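Local atomic coordinates of mandelate racemase / muconate lactonizing enzyme, C-terminal domain protein (Pseudovibrio sp. JE062, PDB entry 4JHM), a protein that belongs to the enolase superfamily, pairing an enolase-like N-terminal domain with a C-terminal domain of the TIM-barrel type. Residues A[127-141]-A[313-327]. Numbering follows the deposited sequence.
Sequences LGGARTKIKSYASTP and VALAHDNCNFFEQFY
V313 opens the second segment by meeting L127 through CG2, and one helical turn on, A316 CB packs against L127 CB. Between them L315 does double work. Its carbonyl O, at the C-terminal end of helix 304-316, accepts from both A130 N (3.0 Å) and R131 N (3.3 Å), each lying in the carbonyl plane. Its CD1 reaches I134 CG2 at 3.6 Å. The carbonyl of A316 takes G129 N. Beyond the helix the chain loops round the guanidinium of R131, whose side chain, bent at chi2 (106°) and chi3 (97°), sends NH1 to H317 O (2.6 Å) and NH2 to C320 O (2.7 Å), tying the loop to the residues that lead into strand 133-139. I134 CD1 lies over the backbone of F322, and F322 CB meets the Y137 ring at its edge.

From F323 the segments pair as parallel strands: K135 O, F323 O, Y137 O and Q325 O accept in turn from F323, Y137, Q325 and S139 N. E324 CA makes a CH-pi contact with one face of the Y137 ring, offset toward the rim, 3.9 Å from its centroid. With CG anti to the backbone N (chi1 -180°), the extended E324 chain then carries OE1 to S139 OG (2.8 Å), which it meets with its anti lone pair; K165 forms a salt bridge to the same oxygen.

Strand 133-139 lies between 323-326 and 163-167, a pairing consistent with closure of an enolase-type barrel, with the antiparallel strand 347-349 alongside its first residues. Helix 149-159 packs on A138 and Y327, helix 279-291 on V313 and C320, and Q86 of the second subunit binds D318.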
loop_
_atom_site.group_PDB
_atom_site.type_symbol
_atom_site.label_atom_id
_atom_site.label_comp_id
_atom_site.label_asym_id
_atom_site.label_seq_id
_atom_site.Cartn_x
_atom_site.Cartn_y
_atom_site.Cartn_z
ATOM N N LEU A 127 25.831 26.786 -14.234
ATOM C CA LEU A 127 24.828 25.936 -13.597
ATOM C C LEU A 127 25.014 25.913 -12.083
ATOM O O LEU A 127 24.077 26.176 -11.329
ATOM C CB LEU A 127 24.915 24.513 -14.149
ATOM C CG LEU A 127 24.887 24.400 -15.674
ATOM C CD1 LEU A 127 25.514 23.091 -16.120
ATOM C CD2 LEU A 127 23.471 24.540 -16.212
ATOM N N GLY A 128 26.227 25.593 -11.642
ATOM C CA GLY A 128 26.544 25.572 -10.222
ATOM C C GLY A 128 28.009 25.866 -9.980
ATOM O O GLY A 128 28.499 26.958 -10.290
ATOM N N GLY A 129 28.717 24.882 -9.441
ATOM C CA GLY A 129 30.128 25.042 -9.130
ATOM C C GLY A 129 30.440 24.383 -7.807
ATOM O O GLY A 129 30.417 25.027 -6.757
ATOM N N ALA A 130 30.712 23.085 -7.864
ATOM C CA ALA A 130 31.023 22.307 -6.673
ATOM C C ALA A 130 32.461 21.822 -6.707
ATOM O O ALA A 130 33.100 21.690 -5.668
ATOM C CB ALA A 130 30.079 21.123 -6.567
ATOM N N ARG A 131 32.952 21.533 -7.908
ATOM C CA ARG A 131 34.295 21.004 -8.085
ATOM C C ARG A 131 34.783 21.367 -9.473
ATOM O O ARG A 131 33.981 21.611 -10.375
ATOM C CB ARG A 131 34.317 19.480 -7.938
ATOM C CG ARG A 131 33.197 18.910 -7.085
ATOM C CD ARG A 131 32.132 18.220 -7.918
ATOM N NE ARG A 131 32.376 16.785 -7.937
ATOM C CZ ARG A 131 31.474 15.871 -8.265
ATOM N NH1 ARG A 131 30.246 16.222 -8.623
ATOM N NH2 ARG A 131 31.813 14.593 -8.232
ATOM N N THR A 132 36.100 21.395 -9.640
ATOM C CA THR A 132 36.693 21.672 -10.935
ATOM C C THR A 132 37.283 20.387 -11.521
ATOM O O THR A 132 37.786 20.373 -12.648
ATOM C CB THR A 132 37.756 22.788 -10.820
ATOM O OG1 THR A 132 37.904 23.445 -12.086
ATOM C CG2 THR A 132 39.103 22.234 -10.351
ATOM N N LYS A 133 37.197 19.302 -10.752
ATOM C CA LYS A 133 37.676 17.988 -11.190
ATOM C C LYS A 133 36.878 16.876 -10.516
ATOM O O LYS A 133 36.150 17.130 -9.557
ATOM C CB LYS A 133 39.162 17.827 -10.863
ATOM C CG LYS A 133 39.476 17.767 -9.376
ATOM C CD LYS A 133 40.950 17.484 -9.136
ATOM C CE LYS A 133 41.277 17.443 -7.651
ATOM N NZ LYS A 133 42.744 17.344 -7.408
ATOM N N ILE A 134 37.026 15.645 -11.001
ATOM C CA ILE A 134 36.280 14.513 -10.444
ATOM C C ILE A 134 36.894 13.151 -10.796
ATOM O O ILE A 134 37.495 12.987 -11.856
ATOM C CB ILE A 134 34.822 14.538 -10.928
ATOM C CG1 ILE A 134 34.082 13.276 -10.485
ATOM C CG2 ILE A 134 34.773 14.650 -12.443
ATOM C CD1 ILE A 134 32.662 13.190 -11.002
ATOM N N LYS A 135 36.739 12.180 -9.897
ATOM C CA LYS A 135 37.215 10.811 -10.130
ATOM C C LYS A 135 36.582 10.225 -11.383
ATOM O O LYS A 135 35.363 10.260 -11.534
ATOM C CB LYS A 135 36.854 9.905 -8.948
ATOM C CG LYS A 135 37.712 10.094 -7.714
ATOM C CD LYS A 135 38.846 9.089 -7.673
ATOM C CE LYS A 135 39.977 9.573 -6.779
ATOM N NZ LYS A 135 39.502 9.899 -5.408
ATOM N N SER A 136 37.409 9.673 -12.266
ATOM C CA SER A 136 36.913 8.970 -13.441
ATOM C C SER A 136 37.066 7.463 -13.277
ATOM O O SER A 136 37.806 6.995 -12.417
ATOM C CB SER A 136 37.676 9.421 -14.687
ATOM O OG SER A 136 39.061 9.129 -14.573
ATOM N N TYR A 137 36.354 6.706 -14.105
ATOM C CA TYR A 137 36.624 5.280 -14.244
ATOM C C TYR A 137 36.871 4.941 -15.711
ATOM O O TYR A 137 36.282 5.541 -16.609
ATOM C CB TYR A 137 35.480 4.429 -13.675
ATOM C CG TYR A 137 34.147 4.597 -14.373
ATOM C CD1 TYR A 137 33.841 3.876 -15.521
ATOM C CD2 TYR A 137 33.185 5.463 -13.869
ATOM C CE1 TYR A 137 32.620 4.027 -16.155
ATOM C CE2 TYR A 137 31.960 5.618 -14.493
ATOM C CZ TYR A 137 31.683 4.902 -15.635
ATOM O OH TYR A 137 30.471 5.063 -16.262
ATOM N N ALA A 138 37.766 3.991 -15.947
ATOM C CA ALA A 138 38.016 3.510 -17.295
ATOM C C ALA A 138 36.879 2.581 -17.706
ATOM O O ALA A 138 36.641 1.555 -17.065
ATOM C CB ALA A 138 39.351 2.785 -17.358
ATOM N N SER A 139 36.162 2.953 -18.760
ATOM C CA SER A 139 35.065 2.136 -19.263
ATOM C C SER A 139 35.619 1.268 -20.381
ATOM O O SER A 139 35.949 1.768 -21.454
ATOM C CB SER A 139 33.937 3.027 -19.769
ATOM O OG SER A 139 32.686 2.385 -19.635
ATOM N N THR A 140 35.728 -0.031 -20.124
ATOM C CA THR A 140 36.572 -0.903 -20.941
ATOM C C THR A 140 35.842 -1.516 -22.128
ATOM O O THR A 140 34.618 -1.610 -22.130
ATOM C CB THR A 140 37.139 -2.064 -20.102
ATOM O OG1 THR A 140 36.195 -3.143 -20.071
ATOM C CG2 THR A 140 37.435 -1.607 -18.682
ATOM N N PRO A 141 36.606 -1.943 -23.144
ATOM C CA PRO A 141 36.045 -2.725 -24.234
ATOM C C PRO A 141 35.884 -4.182 -23.821
ATOM O O PRO A 141 36.333 -4.578 -22.743
ATOM C CB PRO A 141 37.105 -2.599 -25.329
ATOM C CG PRO A 141 38.387 -2.453 -24.583
ATOM C CD PRO A 141 38.049 -1.701 -23.323
ATOM N N VAL A 313 28.084 19.368 -16.290
ATOM C CA VAL A 313 26.945 19.265 -15.404
ATOM C C VAL A 313 27.369 18.596 -14.097
ATOM O O VAL A 313 26.966 19.026 -13.020
ATOM C CB VAL A 313 25.800 18.485 -16.076
ATOM C CG1 VAL A 313 24.582 18.431 -15.169
ATOM C CG2 VAL A 313 25.445 19.130 -17.408
ATOM N N ALA A 314 28.200 17.561 -14.191
ATOM C CA ALA A 314 28.649 16.829 -13.003
ATOM C C ALA A 314 29.534 17.694 -12.102
ATOM O O ALA A 314 29.590 17.485 -10.894
ATOM C CB ALA A 314 29.378 15.551 -13.402
ATOM N N LEU A 315 30.224 18.664 -12.690
ATOM C CA LEU A 315 31.069 19.571 -11.909
ATOM C C LEU A 315 30.242 20.648 -11.203
ATOM O O LEU A 315 30.694 21.250 -10.230
ATOM C CB LEU A 315 32.137 20.214 -12.799
ATOM C CG LEU A 315 33.469 19.459 -12.906
ATOM C CD1 LEU A 315 33.295 17.949 -12.876
ATOM C CD2 LEU A 315 34.200 19.875 -14.168
ATOM N N ALA A 316 29.024 20.872 -11.686
ATOM C CA ALA A 316 28.146 21.886 -11.118
ATOM C C ALA A 316 27.398 21.380 -9.883
ATOM O O ALA A 316 26.890 22.172 -9.096
ATOM C CB ALA A 316 27.160 22.366 -12.171
ATOM N N HIS A 317 27.332 20.064 -9.717
ATOM C CA HIS A 317 26.646 19.463 -8.576
ATOM C C HIS A 317 27.590 18.527 -7.824
ATOM O O HIS A 317 28.677 18.216 -8.305
ATOM C CB HIS A 317 25.410 18.693 -9.049
ATOM C CG HIS A 317 24.461 19.511 -9.869
ATOM N ND1 HIS A 317 23.421 20.226 -9.314
ATOM C CD2 HIS A 317 24.392 19.726 -11.205
ATOM C CE1 HIS A 317 22.755 20.847 -10.273
ATOM N NE2 HIS A 317 23.324 20.559 -11.430
ATOM N N ASP A 318 27.174 18.081 -6.643
ATOM C CA ASP A 318 27.985 17.167 -5.836
ATOM C C ASP A 318 27.537 15.720 -5.980
ATOM O O ASP A 318 28.346 14.803 -5.842
ATOM C CB ASP A 318 27.917 17.556 -4.362
ATOM C CG ASP A 318 28.661 18.834 -4.064
ATOM O OD1 ASP A 318 29.849 18.922 -4.438
ATOM O OD2 ASP A 318 28.065 19.743 -3.447
ATOM N N ASN A 319 26.249 15.516 -6.252
ATOM C CA ASN A 319 25.681 14.171 -6.290
ATOM C C ASN A 319 26.022 13.412 -7.573
ATOM O O ASN A 319 25.205 13.298 -8.483
ATOM C CB ASN A 319 24.164 14.214 -6.059
ATOM C CG ASN A 319 23.438 15.144 -7.018
ATOM O OD1 ASN A 319 24.008 16.095 -7.549
ATOM N ND2 ASN A 319 22.157 14.875 -7.233
ATOM N N CYS A 320 27.248 12.903 -7.619
ATOM C CA CYS A 320 27.761 12.076 -8.713
ATOM C C CYS A 320 29.209 11.798 -8.340
ATOM O O CYS A 320 29.921 12.718 -7.963
ATOM C CB CYS A 320 27.683 12.794 -10.068
ATOM S SG CYS A 320 28.610 12.001 -11.423
ATOM N N ASN A 321 29.635 10.541 -8.430
ATOM C CA ASN A 321 30.974 10.151 -7.983
ATOM C C ASN A 321 32.000 10.049 -9.098
ATOM O O ASN A 321 33.186 10.244 -8.854
ATOM C CB ASN A 321 30.938 8.801 -7.265
ATOM C CG ASN A 321 30.129 8.834 -5.987
ATOM O OD1 ASN A 321 30.160 9.807 -5.237
ATOM N ND2 ASN A 321 29.409 7.755 -5.725
ATOM N N PHE A 322 31.566 9.728 -10.313
ATOM C CA PHE A 322 32.524 9.477 -11.392
ATOM C C PHE A 322 32.191 10.126 -12.735
ATOM O O PHE A 322 31.059 10.520 -13.005
ATOM C CB PHE A 322 32.685 7.972 -11.619
ATOM C CG PHE A 322 33.152 7.218 -10.411
ATOM C CD1 PHE A 322 34.497 7.181 -10.079
ATOM C CD2 PHE A 322 32.247 6.528 -9.617
ATOM C CE1 PHE A 322 34.932 6.482 -8.968
ATOM C CE2 PHE A 322 32.675 5.825 -8.505
ATOM C CZ PHE A 322 34.020 5.804 -8.180
ATOM N N PHE A 323 33.220 10.219 -13.569
ATOM C CA PHE A 323 33.100 10.620 -14.962
ATOM C C PHE A 323 33.529 9.422 -15.785
ATOM O O PHE A 323 34.648 8.930 -15.628
ATOM C CB PHE A 323 34.014 11.812 -15.257
ATOM C CG PHE A 323 34.310 12.008 -16.714
ATOM C CD1 PHE A 323 35.393 11.380 -17.304
ATOM C CD2 PHE A 323 33.521 12.836 -17.492
ATOM C CE1 PHE A 323 35.678 11.566 -18.648
ATOM C CE2 PHE A 323 33.800 13.027 -18.837
ATOM C CZ PHE A 323 34.878 12.391 -19.415
ATOM N N GLU A 324 32.634 8.940 -16.641
ATOM C CA GLU A 324 32.928 7.784 -17.472
ATOM C C GLU A 324 33.985 8.151 -18.513
ATOM O O GLU A 324 33.770 9.022 -19.353
ATOM C CB GLU A 324 31.656 7.282 -18.150
ATOM C CG GLU A 324 31.859 6.065 -19.037
ATOM C CD GLU A 324 30.557 5.409 -19.444
ATOM O OE1 GLU A 324 30.582 4.198 -19.740
ATOM O OE2 GLU A 324 29.510 6.097 -19.469
ATOM N N GLN A 325 35.131 7.488 -18.439
ATOM C CA GLN A 325 36.214 7.726 -19.381
ATOM C C GLN A 325 36.562 6.439 -20.107
ATOM O O GLN A 325 37.181 5.539 -19.532
ATOM C CB GLN A 325 37.454 8.243 -18.651
ATOM C CG GLN A 325 38.661 8.448 -19.553
ATOM C CD GLN A 325 38.559 9.715 -20.374
ATOM O OE1 GLN A 325 38.235 9.681 -21.563
ATOM N NE2 GLN A 325 38.822 10.846 -19.738
ATOM N N PHE A 326 36.159 6.347 -21.367
ATOM C CA PHE A 326 36.531 5.202 -22.177
ATOM C C PHE A 326 38.029 5.254 -22.462
ATOM O O PHE A 326 38.568 6.297 -22.830
ATOM C CB PHE A 326 35.747 5.160 -23.486
ATOM C CG PHE A 326 36.060 3.959 -24.321
ATOM C CD1 PHE A 326 35.348 2.780 -24.156
ATOM C CD2 PHE A 326 37.088 3.994 -25.247
ATOM C CE1 PHE A 326 35.644 1.662 -24.916
ATOM C CE2 PHE A 326 37.390 2.881 -26.010
ATOM C CZ PHE A 326 36.667 1.712 -25.844
ATOM N N TYR A 327 38.688 4.115 -22.289
ATOM C CA TYR A 327 40.135 4.017 -22.427
ATOM C C TYR A 327 40.409 2.820 -23.333
ATOM O O TYR A 327 39.892 1.730 -23.075
ATOM C CB TYR A 327 40.761 3.833 -21.037
ATOM C CG TYR A 327 42.268 3.960 -20.977
ATOM C CD1 TYR A 327 42.908 5.109 -21.425
ATOM C CD2 TYR A 327 43.049 2.939 -20.445
ATOM C CE1 TYR A 327 44.283 5.229 -21.366
ATOM C CE2 TYR A 327 44.427 3.048 -20.381
ATOM C CZ TYR A 327 45.039 4.194 -20.843
ATOM O OH TYR A 327 46.410 4.309 -20.781
#